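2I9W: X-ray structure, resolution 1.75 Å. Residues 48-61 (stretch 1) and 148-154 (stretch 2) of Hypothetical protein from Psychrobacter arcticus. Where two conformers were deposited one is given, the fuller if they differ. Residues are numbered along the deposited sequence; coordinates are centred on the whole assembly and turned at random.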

# COMPACT_ATOMS: atom_id res chain seq x y z
N ILE A 48 12.10 -4.85 9.66
CA ILE A 48 12.04 -4.90 8.19
C ILE A 48 10.84 -4.09 7.72
O ILE A 48 9.73 -4.37 8.13
CB ILE A 48 11.94 -6.36 7.66
CG1 ILE A 48 11.86 -6.38 6.14
CG2 ILE A 48 10.73 -7.07 8.23
CD1 ILE A 48 11.87 -7.76 5.56
N ARG A 49 11.08 -3.05 6.92
CA ARG A 49 10.00 -2.19 6.38
C ARG A 49 10.28 -1.79 4.95
O ARG A 49 11.41 -1.68 4.57
CB ARG A 49 9.82 -0.92 7.25
CG ARG A 49 11.08 -0.07 7.44
CD ARG A 49 10.99 0.80 8.73
N ALA A 50 9.23 -1.60 4.17
CA ALA A 50 9.35 -1.17 2.77
C ALA A 50 10.20 0.07 2.70
O ALA A 50 10.01 1.00 3.49
CB ALA A 50 7.97 -0.93 2.15
N ASP A 51 11.16 0.10 1.77
CA ASP A 51 12.09 1.23 1.69
C ASP A 51 11.53 2.44 0.92
O ASP A 51 11.90 3.59 1.19
CB ASP A 51 13.41 0.74 1.05
CG ASP A 51 14.54 1.77 1.16
N THR A 52 10.58 2.19 0.02
CA THR A 52 10.03 3.25 -0.82
C THR A 52 8.51 3.10 -0.85
O THR A 52 8.01 2.01 -0.54
CB THR A 52 10.60 3.16 -2.25
OG1 THR A 52 9.95 2.10 -2.95
CG2 THR A 52 12.14 2.97 -2.27
N ALA A 53 7.79 4.15 -1.27
CA ALA A 53 6.33 4.06 -1.47
C ALA A 53 5.90 3.00 -2.53
O ALA A 53 4.91 2.29 -2.36
CB ALA A 53 5.77 5.45 -1.82
N GLU A 54 6.69 2.89 -3.60
CA GLU A 54 6.41 1.89 -4.63
C GLU A 54 6.48 0.48 -4.03
O GLU A 54 5.58 -0.34 -4.24
CB GLU A 54 7.33 2.01 -5.86
CG GLU A 54 7.02 0.83 -6.81
CD GLU A 54 7.94 0.71 -7.97
OE1 GLU A 54 8.59 1.73 -8.31
OE2 GLU A 54 7.98 -0.40 -8.54
N HIS A 55 7.51 0.23 -3.24
CA HIS A 55 7.65 -1.05 -2.59
C HIS A 55 6.52 -1.26 -1.59
O HIS A 55 5.93 -2.34 -1.55
CB HIS A 55 9.01 -1.11 -1.94
CG HIS A 55 9.39 -2.46 -1.47
ND1 HIS A 55 10.53 -2.69 -0.73
CD2 HIS A 55 8.78 -3.66 -1.62
CE1 HIS A 55 10.62 -3.98 -0.48
NE2 HIS A 55 9.56 -4.59 -0.99
N LEU A 56 6.15 -0.23 -0.82
CA LEU A 56 4.99 -0.40 0.05
C LEU A 56 3.70 -0.77 -0.70
O LEU A 56 2.98 -1.71 -0.31
CB LEU A 56 4.75 0.83 0.95
CG LEU A 56 3.68 0.66 2.05
CD1 LEU A 56 4.17 -0.36 3.14
CD2 LEU A 56 3.25 1.99 2.66
N MSE A 57 3.44 -0.08 -1.80
CA MSE A 57 2.26 -0.30 -2.60
C MSE A 57 2.21 -1.75 -3.09
O MSE A 57 1.16 -2.40 -3.07
CB MSE A 57 2.28 0.72 -3.74
CG MSE A 57 1.07 0.74 -4.64
SE MSE A 57 1.08 -0.70 -5.93
CE MSE A 57 2.94 -0.72 -6.45
N ARG A 58 3.36 -2.27 -3.55
CA ARG A 58 3.45 -3.68 -3.99
C ARG A 58 3.09 -4.63 -2.88
O ARG A 58 2.31 -5.57 -3.06
CB ARG A 58 4.84 -4.01 -4.52
CG ARG A 58 5.09 -3.46 -5.87
CD ARG A 58 6.56 -3.57 -6.23
NE ARG A 58 6.84 -3.12 -7.59
CZ ARG A 58 6.61 -3.82 -8.70
NH1 ARG A 58 6.07 -5.04 -8.66
NH2 ARG A 58 6.93 -3.29 -9.87
N THR A 59 3.69 -4.40 -1.71
CA THR A 59 3.37 -5.26 -0.53
C THR A 59 1.89 -5.17 -0.16
O THR A 59 1.31 -6.16 0.27
CB THR A 59 4.27 -4.96 0.72
OG1 THR A 59 4.02 -3.61 1.20
CG2 THR A 59 5.77 -5.19 0.38
N ARG A 60 1.27 -4.00 -0.30
CA ARG A 60 -0.18 -3.91 -0.02
C ARG A 60 -1.03 -4.71 -1.03
O ARG A 60 -1.92 -5.44 -0.66
CB ARG A 60 -0.62 -2.45 0.09
CG ARG A 60 -0.04 -1.67 1.29
CD ARG A 60 -0.43 -0.17 1.20
NE ARG A 60 -1.89 0.04 1.02
CZ ARG A 60 -2.80 0.03 1.99
NH1 ARG A 60 -2.44 -0.18 3.25
NH2 ARG A 60 -4.08 0.23 1.68
N TYR A 61 -0.73 -4.56 -2.31
CA TYR A 61 -1.37 -5.36 -3.35
C TYR A 61 -1.28 -6.87 -3.04
O TYR A 61 -2.26 -7.58 -3.05
CB TYR A 61 -0.74 -5.06 -4.72
CG TYR A 61 -1.28 -6.01 -5.74
CD1 TYR A 61 -2.51 -5.80 -6.29
CD2 TYR A 61 -0.59 -7.16 -6.10
CE1 TYR A 61 -3.08 -6.71 -7.20
CE2 TYR A 61 -1.12 -8.08 -6.97
CZ TYR A 61 -2.40 -7.86 -7.53
OH TYR A 61 -2.95 -8.75 -8.43
N ASP A 148 14.56 6.13 12.52
CA ASP A 148 13.98 5.36 11.42
C ASP A 148 12.62 5.94 11.03
O ASP A 148 11.90 6.45 11.87
CB ASP A 148 13.81 3.90 11.87
CG ASP A 148 13.20 3.79 13.27
N ALA A 149 12.30 5.87 9.74
CA ALA A 149 10.99 6.28 9.26
C ALA A 149 10.36 5.17 8.42
O ALA A 149 11.05 4.28 7.91
CB ALA A 149 11.09 7.60 8.47
N SER A 150 9.04 5.20 8.32
CA SER A 150 8.31 4.25 7.50
C SER A 150 7.34 5.02 6.62
O SER A 150 6.93 6.14 6.95
CB SER A 150 7.56 3.23 8.39
OG SER A 150 8.49 2.22 8.82
N TRP A 151 6.98 4.40 5.50
CA TRP A 151 5.97 4.94 4.62
C TRP A 151 4.62 4.42 5.02
O TRP A 151 4.50 3.24 5.45
CB TRP A 151 6.24 4.47 3.20
CG TRP A 151 7.36 5.14 2.57
CD1 TRP A 151 8.61 4.66 2.41
CD2 TRP A 151 7.36 6.47 2.02
NE1 TRP A 151 9.37 5.57 1.76
CE2 TRP A 151 8.65 6.71 1.56
CE3 TRP A 151 6.40 7.47 1.92
CZ2 TRP A 151 9.00 7.91 0.92
CZ3 TRP A 151 6.74 8.65 1.30
CH2 TRP A 151 8.02 8.87 0.82
N TYR A 152 3.61 5.29 4.89
CA TYR A 152 2.23 4.95 5.19
C TYR A 152 1.30 5.41 4.09
O TYR A 152 1.52 6.47 3.48
CB TYR A 152 1.79 5.59 6.52
CG TYR A 152 2.48 5.03 7.72
CD1 TYR A 152 3.65 5.58 8.17
CD2 TYR A 152 1.95 3.96 8.40
CE1 TYR A 152 4.31 5.08 9.25
CE2 TYR A 152 2.59 3.46 9.49
CZ TYR A 152 3.78 4.03 9.91
OH TYR A 152 4.44 3.54 10.98
N PHE A 153 0.27 4.61 3.85
CA PHE A 153 -0.72 4.93 2.82
C PHE A 153 -1.73 5.93 3.34
O PHE A 153 -2.28 5.74 4.43
CB PHE A 153 -1.43 3.63 2.39
CG PHE A 153 -2.61 3.85 1.50
CD1 PHE A 153 -2.46 4.34 0.24
CD2 PHE A 153 -3.87 3.51 1.93
CE1 PHE A 153 -3.56 4.48 -0.60
CE2 PHE A 153 -4.97 3.64 1.11
CZ PHE A 153 -4.83 4.15 -0.15
N LEU A 154 -1.97 6.99 2.56
CA LEU A 154 -3.03 7.99 2.88
C LEU A 154 -4.33 7.51 2.24
O LEU A 154 -4.46 7.50 1.01
CB LEU A 154 -2.64 9.38 2.32
CG LEU A 154 -1.48 10.11 2.98
CD1 LEU A 154 -1.34 11.49 2.33
CD2 LEU A 154 -1.61 10.22 4.48
O HOH W 1 7.96 1.62 5.16
O HOH W 2 11.42 3.51 4.95

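How do the two backbones meet? Stretch 1 runs as a loop into a helix that starts at Ala53, and stretch 2 is largely a strand; their axes cross at 55° and come within 8.6 Å. No direct backbone hydrogen bond joins them; two waters bridge the backbones instead. One water donates to Ala50 O (2.7 Å from its oxygen) and accepts from Trp151 N (3.0 Å), while a second donates to both Ala50 O and Ala149 O.

Why does Trp151 sit where the helix begins? Its CA-to-CB bond points toward stretch 1, and chi1 in m (-75°) with chi2 at 102° lays the indole against the start of the helix. Ala53 N and Thr52 C lie over one ring face; Ala53 CB makes an apolar contact with Trp151 CD2 at 4.3 Å. At the ring edge, Trp151 NE1 donates to Asp51 O at 3.3 Å, with a bent angle of 139°. Thr52, chi1 in p, turns its hydroxyl back to cap the helix: His55 N donates to Thr52 OG1 at 3.1 Å.

What does Leu56 add one turn further on? With chi1 in t and chi2 in p, it places Leu56 CD2 3.9 Å from Trp151 CB, an apolar contact, and 3.3 Å from Trp151 O. The methyl thus packs against the strand's backbone as well as its side chain.

How can a charged Arg60 pack against Phe153? Both CA-to-CB bonds point toward the opposing stretch. With chi1 to chi3 in m, t and p and chi4 at 82°, the arginine brings its flat guanidinium onto the ring, planes at 20° and centres 4.3 Å apart, while Phe153 adopts chi1 t. Stacking leaves the N-H groups free to bond in the guanidinium plane, and Arg60 NH1 does so elsewhere in the structure.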